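Local structure of methyl-accepting chemotaxis protein, putative (Geobacter sulfurreducens, 3OOV) at residues I76-C79 and V85-I88; T44-L49 and K123-G128; F130-R135 and D147-F152. The protein is a putative methyl-accepting chemotaxis protein, here represented by a fragment with a GAF domain that probably serves in sensing or signalling. All coordinates share one frame; numbering follows the deposited sequence.

From the N terminus, the chain enters contact 2 at residues 44-49, where the turn after strand 36-42 leads into strand 48-55, and this contact closes only when residues 123-128 open strand 125-133. Contact 1 is nested inside that long loop: it brings strand 86-88 back against helix 74-82, a short local closure. Contact 3 follows in series, joining the later part of strand 125-133 to helix 143-167. All three reach the same antiparallel sheet, contacts 2 and 3 sharing one strand. Contacts 1 and 2 touch through Ile76 CG2 and Leu49 CD1, 3.6 Å apart, while contacts 1 and 3 meet where Val85 packs on Lys150.

Contact 1: I76-C79 and V85-I88; sequences ITKC and VYMI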
loop_
_atom_site.group_PDB
_atom_site.type_symbol
_atom_site.label_atom_id
_atom_site.label_comp_id
_atom_site.label_asym_id
_atom_site.label_seq_id
_atom_site.Cartn_x
_atom_site.Cartn_y
_atom_site.Cartn_z
ATOM N N ILE A 76 -10.202 7.216 1.803
ATOM C CA ILE A 76 -10.212 7.586 0.405
ATOM C C ILE A 76 -9.317 8.800 0.162
ATOM O O ILE A 76 -8.503 8.821 -0.759
ATOM C CB ILE A 76 -11.651 7.853 -0.119
ATOM C CG1 ILE A 76 -12.412 6.513 -0.201
ATOM C CG2 ILE A 76 -11.605 8.516 -1.511
ATOM C CD1 ILE A 76 -13.916 6.639 -0.343
ATOM N N THR A 77 -9.481 9.811 0.987
ATOM C CA THR A 77 -8.573 10.957 0.923
ATOM C C THR A 77 -7.103 10.552 1.125
ATOM O O THR A 77 -6.197 11.097 0.447
ATOM C CB THR A 77 -8.975 11.961 2.024
ATOM O OG1 THR A 77 -10.284 12.399 1.710
ATOM C CG2 THR A 77 -8.006 13.208 2.074
ATOM N N LYS A 78 -6.844 9.636 2.062
ATOM C CA LYS A 78 -5.429 9.211 2.273
ATOM C C LYS A 78 -4.884 8.513 1.103
ATOM O O LYS A 78 -3.695 8.725 0.769
ATOM C CB LYS A 78 -5.245 8.362 3.517
ATOM C CG LYS A 78 -5.312 9.179 4.781
ATOM C CD LYS A 78 -6.002 8.436 5.914
ATOM C CE LYS A 78 -5.090 7.366 6.444
ATOM N NZ LYS A 78 -3.788 8.045 6.934
ATOM N N CYS A 79 -5.696 7.625 0.484
ATOM C CA CYS A 79 -5.266 6.991 -0.767
ATOM C C CYS A 79 -4.840 8.049 -1.822
ATOM O O CYS A 79 -3.780 7.923 -2.516
ATOM C CB CYS A 79 -6.416 6.153 -1.382
ATOM S SG CYS A 79 -5.978 5.409 -2.956
ATOM N N VAL A 85 -2.137 2.246 -2.426
ATOM C CA VAL A 85 -3.208 1.233 -2.259
ATOM C C VAL A 85 -3.425 1.038 -0.777
ATOM O O VAL A 85 -2.438 0.770 -0.021
ATOM C CB VAL A 85 -2.842 -0.086 -2.923
ATOM C CG1 VAL A 85 -3.958 -1.165 -2.685
ATOM C CG2 VAL A 85 -2.615 0.127 -4.416
ATOM N N TYR A 86 -4.674 1.227 -0.343
ATOM C CA TYR A 86 -5.079 0.919 1.037
ATOM C C TYR A 86 -5.943 -0.323 0.995
ATOM O O TYR A 86 -6.997 -0.323 0.366
ATOM C CB TYR A 86 -5.836 2.060 1.745
ATOM C CG TYR A 86 -4.898 3.123 2.305
ATOM C CD1 TYR A 86 -4.431 3.075 3.621
ATOM C CD2 TYR A 86 -4.426 4.173 1.479
ATOM C CE1 TYR A 86 -3.558 4.108 4.126
ATOM C CE2 TYR A 86 -3.500 5.150 1.952
ATOM C CZ TYR A 86 -3.088 5.121 3.263
ATOM O OH TYR A 86 -2.175 6.106 3.671
HETATM N N MSE A 87 -5.475 -1.398 1.604
HETATM C CA MSE A 87 -6.287 -2.584 1.619
HETATM C C MSE A 87 -6.795 -2.773 3.021
HETATM O O MSE A 87 -6.010 -2.904 3.954
HETATM C CB MSE A 87 -5.609 -3.798 0.973
HETATM C CG MSE A 87 -4.209 -4.126 1.381
HETATM SE SE MSE A 87 -3.525 -5.635 0.229
HETATM C CE MSE A 87 -5.136 -6.701 0.204
ATOM N N ILE A 88 -8.104 -2.589 3.180
ATOM C CA ILE A 88 -8.695 -2.425 4.495
ATOM C C ILE A 88 -9.606 -3.637 4.737
ATOM O O ILE A 88 -10.704 -3.729 4.197
ATOM C CB ILE A 88 -9.484 -1.085 4.627
ATOM C CG1 ILE A 88 -8.578 0.130 4.269
ATOM C CG2 ILE A 88 -10.035 -0.885 6.073
ATOM C CD1 ILE A 88 -7.519 0.425 5.298
#
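Tyr86 brings its ring up to the backbone of helix 74-82 where Lys78 joins Cys79. The close part of the contact is here: CE2 of Tyr86 comes within 3.6 Å of Cys79 N and 3.7 Å of Lys78 C. The CB of Cys79 adds an apolar touch 4.0 Å from Tyr86 CD2; its SG, anti to the backbone N (chi1 177°), stays clear of the ring, and the Cys79 side chain also packs on Ile117 and Pro119. Toward the partly exposed Lys78 the fit slackens. Its side chain crosses that of Tyr86 at about a right angle, with Lys78 CB 3.8 Å from Tyr86 OH, and bends at chi2, chi3 and chi4 to bring NZ only to 4.1 Å from the same oxygen. The hydroxyl is instead hydrogen-bonded to Asp82, one turn further along the helix, which probably holds the hydroxyl end of the ring in place. Strand 86-88 is one of the two outermost strands of the sheet within this chain, pairing with strand 115-122 through Tyr86 and Ile117; Gln84 of the second subunit packs on Tyr86, and the helix rests on strands 115-122 and 125-133 through Ile76 and Cys79.

Contact 2: T44-L49 and K123-G128; sequences TARTSL and KGEAIG
The turn of the beta-hairpin formed by strands 36-42 and 48-55 of the GAF domain sends Arg46 across to Glu125 and Ile127 at the start of strand 125-133. With CG anti to its carbonyl carbon (chi1 -56°) and the chain extended from CG to NE, Arg46 reaches over to strand 125-133 and sets its guanidinium beside both. One face of this group is covered by Ile127 CG2, which stands 3.8 Å from Arg46 NH2 and is offset toward the rim. Glu125 meets the edge, its CD lying in the guanidinium plane. The carboxylate, however, is turned 84° from that plane, and the salt bridge from Arg46 NH1 to Glu125 OE2 is long, 3.6 Å. Arg46 NH1 lies equally near Glu125 CB, at 3.6 Å, and so rests against the aliphatic base as much as the carboxylate. Both charged residues are exposed at the protein surface. Leu49, by contrast, turns into the interior, packing on Leu40, Ala42 and Ile76. Strand 36-42 lies between strands 48-55 and 125-133, so Arg46 reaches past it; Ile127 bonds through its backbone to Ala42 on that strand and to Ile120 on strand 115-122, while Ala126 packs on Phe80 of helix 74-82.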
loop_
_atom_site.group_PDB
_atom_site.type_symbol
_atom_site.label_atom_id
_atom_site.label_comp_id
_atom_site.label_asym_id
_atom_site.label_seq_id
_atom_site.Cartn_x
_atom_site.Cartn_y
_atom_site.Cartn_z
ATOM N N THR A 44 -10.638 19.906 -10.943
ATOM C CA THR A 44 -9.432 20.533 -11.426
ATOM C C THR A 44 -8.600 21.148 -10.295
ATOM O O THR A 44 -7.399 21.111 -10.352
ATOM C CB THR A 44 -9.642 21.507 -12.654
ATOM O OG1 THR A 44 -8.377 21.684 -13.287
ATOM C CG2 THR A 44 -10.155 22.854 -12.233
ATOM N N ALA A 45 -9.239 21.602 -9.248
ATOM C CA ALA A 45 -8.545 22.132 -8.092
ATOM C C ALA A 45 -8.051 21.010 -7.186
ATOM O O ALA A 45 -7.288 21.278 -6.261
ATOM C CB ALA A 45 -9.494 23.050 -7.280
ATOM N N ARG A 46 -8.525 19.778 -7.413
ATOM C CA ARG A 46 -8.114 18.638 -6.587
ATOM C C ARG A 46 -8.457 18.810 -5.119
ATOM O O ARG A 46 -7.740 18.351 -4.251
ATOM C CB ARG A 46 -6.598 18.262 -6.816
ATOM C CG ARG A 46 -6.363 17.995 -8.366
ATOM C CD ARG A 46 -5.062 17.295 -8.747
ATOM N NE ARG A 46 -4.931 17.168 -10.217
ATOM C CZ ARG A 46 -3.792 16.912 -10.877
ATOM N NH1 ARG A 46 -2.621 16.741 -10.238
ATOM N NH2 ARG A 46 -3.820 16.848 -12.202
ATOM N N THR A 47 -9.547 19.476 -4.839
ATOM C CA THR A 47 -10.061 19.535 -3.480
ATOM C C THR A 47 -11.415 18.891 -3.346
ATOM O O THR A 47 -12.011 18.935 -2.274
ATOM C CB THR A 47 -10.230 20.988 -3.019
ATOM O OG1 THR A 47 -10.994 21.672 -3.993
ATOM C CG2 THR A 47 -8.822 21.681 -2.819
ATOM N N SER A 48 -11.953 18.354 -4.441
ATOM C CA SER A 48 -13.121 17.464 -4.336
ATOM C C SER A 48 -12.986 16.292 -5.282
ATOM O O SER A 48 -12.313 16.383 -6.314
ATOM C CB SER A 48 -14.413 18.218 -4.750
ATOM O OG SER A 48 -14.671 19.263 -3.821
ATOM N N LEU A 49 -13.794 15.264 -5.032
ATOM C CA LEU A 49 -13.937 14.125 -5.924
ATOM C C LEU A 49 -15.354 14.036 -6.494
ATOM O O LEU A 49 -16.306 13.988 -5.739
ATOM C CB LEU A 49 -13.716 12.863 -5.113
ATOM C CG LEU A 49 -12.277 12.559 -4.647
ATOM C CD1 LEU A 49 -12.341 11.290 -3.637
ATOM C CD2 LEU A 49 -11.281 12.360 -5.816
ATOM N N LYS A 123 1.400 10.545 -14.240
ATOM C CA LYS A 123 2.693 11.226 -14.098
ATOM C C LYS A 123 3.046 11.615 -12.657
ATOM O O LYS A 123 3.364 12.780 -12.363
ATOM C CB LYS A 123 2.804 12.439 -15.060
ATOM C CG LYS A 123 3.485 12.080 -16.428
ATOM C CD LYS A 123 2.518 11.829 -17.616
ATOM C CE LYS A 123 2.354 13.104 -18.513
ATOM N NZ LYS A 123 1.219 13.054 -19.561
ATOM N N GLY A 124 2.970 10.644 -11.755
ATOM C CA GLY A 124 3.262 10.926 -10.359
ATOM C C GLY A 124 2.224 11.717 -9.567
ATOM O O GLY A 124 2.480 12.062 -8.402
ATOM N N GLU A 125 1.049 11.997 -10.153
ATOM C CA GLU A 125 -0.031 12.608 -9.335
ATOM C C GLU A 125 -1.332 11.783 -9.387
ATOM O O GLU A 125 -1.699 11.272 -10.460
ATOM C CB GLU A 125 -0.300 14.085 -9.741
ATOM C CG GLU A 125 0.827 14.728 -10.575
ATOM C CD GLU A 125 1.267 16.108 -10.085
ATOM O OE1 GLU A 125 1.986 16.164 -9.045
ATOM O OE2 GLU A 125 0.922 17.136 -10.743
ATOM N N ALA A 126 -2.006 11.651 -8.241
ATOM C CA ALA A 126 -3.318 11.016 -8.205
ATOM C C ALA A 126 -4.301 11.952 -8.871
ATOM O O ALA A 126 -4.359 13.164 -8.572
ATOM C CB ALA A 126 -3.760 10.759 -6.797
ATOM N N ILE A 127 -5.062 11.416 -9.794
ATOM C CA ILE A 127 -6.188 12.171 -10.297
ATOM C C ILE A 127 -7.563 11.592 -9.927
ATOM O O ILE A 127 -8.577 12.156 -10.303
ATOM C CB ILE A 127 -6.039 12.377 -11.790
ATOM C CG1 ILE A 127 -5.986 11.030 -12.504
ATOM C CG2 ILE A 127 -4.737 13.202 -12.053
ATOM C CD1 ILE A 127 -6.103 11.157 -14.032
ATOM N N GLY A 128 -7.600 10.452 -9.239
ATOM C CA GLY A 128 -8.876 9.905 -8.764
ATOM C C GLY A 128 -8.592 8.568 -8.077
ATOM O O GLY A 128 -7.440 8.271 -7.879
#

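Contact 3: F130-R135 and D147-F152; sequences FAVDNR and DTIKLF
Val132 and Ile149 reach toward each other tip to tip, the methyl end of the helix residue meeting the branch of the strand residue. Ile149 CD1 lies 3.7 Å from Val132 CB and 3.9 Å from each of CG1 and CG2 of Val132, so it sits against the fork of the valine. The second branch, Ile149 CG2, is anti to the backbone N and turns to Phe130, 4.1 Å from Phe130 CB. Replacing Ile149 with an alanine would probably open a gap between helix and sheet and leave the fork of Val132 without its apolar mate. CE2 and CZ of Phe130 reach Phe152, the two side chains crossing obliquely: CE2 of Phe130 is 4.1 Å from Phe152 CB, and Phe130 CZ approaches the helix carbonyl oxygen Phe152 O at 3.8 Å. The aromatic end of Phe152 leads away from the strand and packs on Leu28 and Leu32. Just past the strand, Arg135 turns back to grip Asp133, the last strand residue, side-on, its NE bonding OD1 of Asp133 at 3.0 Å with a nearly straight N-H (179°) and its NH2 bonding Asp133 OD2; the backbone N of Arg135 also binds OD1, forming an Asx turn. The axis of segment 147-152 runs roughly antiparallel to strand 130-133 (148°), 10.0 Å away at closest approach, and helix 17-31 lies beside it, where Leu28 also touches Phe130.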
loop_
_atom_site.group_PDB
_atom_site.type_symbol
_atom_site.label_atom_id
_atom_site.label_comp_id
_atom_site.label_asym_id
_atom_site.label_seq_id
_atom_site.Cartn_x
_atom_site.Cartn_y
_atom_site.Cartn_z
ATOM N N PHE A 130 -10.059 4.164 -7.533
ATOM C CA PHE A 130 -10.989 3.023 -7.527
ATOM C C PHE A 130 -11.223 2.638 -6.088
ATOM O O PHE A 130 -10.278 2.483 -5.340
ATOM C CB PHE A 130 -10.356 1.831 -8.210
ATOM C CG PHE A 130 -10.426 1.870 -9.670
ATOM C CD1 PHE A 130 -9.778 2.875 -10.393
ATOM C CD2 PHE A 130 -11.117 0.868 -10.360
ATOM C CE1 PHE A 130 -9.813 2.899 -11.806
ATOM C CE2 PHE A 130 -11.172 0.869 -11.766
ATOM C CZ PHE A 130 -10.510 1.879 -12.512
ATOM N N ALA A 131 -12.480 2.503 -5.673
ATOM C CA ALA A 131 -12.796 1.940 -4.346
ATOM C C ALA A 131 -13.594 0.660 -4.661
ATOM O O ALA A 131 -14.650 0.730 -5.292
ATOM C CB ALA A 131 -13.672 2.951 -3.547
ATOM N N VAL A 132 -13.119 -0.494 -4.197
ATOM C CA VAL A 132 -13.666 -1.784 -4.598
ATOM C C VAL A 132 -13.963 -2.628 -3.331
ATOM O O VAL A 132 -13.203 -2.571 -2.335
ATOM C CB VAL A 132 -12.753 -2.578 -5.563
ATOM C CG1 VAL A 132 -13.407 -3.957 -5.994
ATOM C CG2 VAL A 132 -12.454 -1.798 -6.854
ATOM N N ASP A 133 -15.104 -3.339 -3.345
ATOM C CA ASP A 133 -15.450 -4.240 -2.252
ATOM C C ASP A 133 -16.305 -5.426 -2.697
ATOM O O ASP A 133 -16.965 -5.371 -3.744
ATOM C CB ASP A 133 -16.076 -3.511 -1.055
ATOM C CG ASP A 133 -17.517 -3.139 -1.297
ATOM O OD1 ASP A 133 -18.356 -4.077 -1.196
ATOM O OD2 ASP A 133 -17.830 -1.938 -1.634
ATOM N N ASN A 134 -16.232 -6.513 -1.896
ATOM C CA ASN A 134 -17.108 -7.709 -2.070
ATOM C C ASN A 134 -17.840 -7.860 -0.700
ATOM O O ASN A 134 -17.696 -8.861 -0.008
ATOM C CB ASN A 134 -16.206 -8.936 -2.356
ATOM C CG ASN A 134 -15.726 -9.013 -3.808
ATOM O OD1 ASN A 134 -16.348 -8.457 -4.729
ATOM N ND2 ASN A 134 -14.632 -9.733 -4.028
ATOM N N ARG A 135 -18.539 -6.827 -0.267
ATOM C CA ARG A 135 -19.010 -6.795 1.117
ATOM C C ARG A 135 -19.985 -7.926 1.490
ATOM O O ARG A 135 -20.225 -8.124 2.649
ATOM C CB ARG A 135 -19.684 -5.454 1.416
ATOM C CG ARG A 135 -21.123 -5.314 0.829
ATOM C CD ARG A 135 -21.634 -3.824 0.911
ATOM N NE ARG A 135 -20.803 -2.925 0.107
ATOM C CZ ARG A 135 -21.062 -1.620 -0.108
ATOM N NH1 ARG A 135 -22.095 -1.053 0.460
ATOM N NH2 ARG A 135 -20.272 -0.874 -0.897
ATOM N N ASP A 147 -3.657 -6.651 -7.350
ATOM C CA ASP A 147 -3.000 -6.641 -8.673
ATOM C C ASP A 147 -4.036 -6.433 -9.717
ATOM O O ASP A 147 -3.769 -5.819 -10.730
ATOM C CB ASP A 147 -2.283 -7.958 -9.069
ATOM C CG ASP A 147 -1.167 -8.345 -8.132
ATOM O OD1 ASP A 147 -0.664 -7.492 -7.376
ATOM O OD2 ASP A 147 -0.807 -9.559 -8.158
ATOM N N THR A 148 -5.203 -7.037 -9.561
ATOM C CA THR A 148 -6.174 -6.908 -10.645
ATOM C C THR A 148 -6.771 -5.472 -10.757
ATOM O O THR A 148 -7.051 -4.987 -11.850
ATOM C CB THR A 148 -7.278 -7.911 -10.508
ATOM O OG1 THR A 148 -6.794 -9.175 -10.967
ATOM C CG2 THR A 148 -8.439 -7.530 -11.389
ATOM N N ILE A 149 -6.976 -4.845 -9.608
ATOM C CA ILE A 149 -7.584 -3.523 -9.517
ATOM C C ILE A 149 -6.562 -2.490 -10.034
ATOM O O ILE A 149 -6.923 -1.651 -10.861
ATOM C CB ILE A 149 -8.079 -3.262 -8.046
ATOM C CG1 ILE A 149 -9.295 -4.162 -7.735
ATOM C CG2 ILE A 149 -8.412 -1.739 -7.743
ATOM C CD1 ILE A 149 -9.499 -4.250 -6.154
ATOM N N LYS A 150 -5.306 -2.619 -9.589
ATOM C CA LYS A 150 -4.144 -1.852 -10.102
ATOM C C LYS A 150 -3.989 -1.934 -11.585
ATOM O O LYS A 150 -3.644 -0.937 -12.217
ATOM C CB LYS A 150 -2.820 -2.288 -9.466
ATOM C CG LYS A 150 -2.633 -1.774 -8.113
ATOM C CD LYS A 150 -1.267 -2.164 -7.543
ATOM C CE LYS A 150 -0.178 -1.151 -7.930
ATOM N NZ LYS A 150 1.061 -1.422 -7.082
ATOM N N LEU A 151 -4.288 -3.100 -12.157
ATOM C CA LEU A 151 -4.262 -3.237 -13.602
ATOM C C LEU A 151 -5.305 -2.356 -14.257
ATOM O O LEU A 151 -5.018 -1.762 -15.320
ATOM C CB LEU A 151 -4.497 -4.687 -14.004
ATOM C CG LEU A 151 -4.303 -5.242 -15.418
ATOM C CD1 LEU A 151 -2.833 -5.205 -15.911
ATOM C CD2 LEU A 151 -4.786 -6.683 -15.340
ATOM N N PHE A 152 -6.525 -2.306 -13.708
ATOM C CA PHE A 152 -7.594 -1.482 -14.320
ATOM C C PHE A 152 -7.393 0.015 -14.083
ATOM O O PHE A 152 -7.792 0.822 -14.933
ATOM C CB PHE A 152 -9.019 -1.886 -13.853
ATOM C CG PHE A 152 -9.573 -3.094 -14.593
ATOM C CD1 PHE A 152 -10.635 -2.964 -15.432
ATOM C CD2 PHE A 152 -9.022 -4.364 -14.387
ATOM C CE1 PHE A 152 -11.141 -4.084 -16.141
ATOM C CE2 PHE A 152 -9.504 -5.455 -15.071
ATOM C CZ PHE A 152 -10.579 -5.315 -15.947
#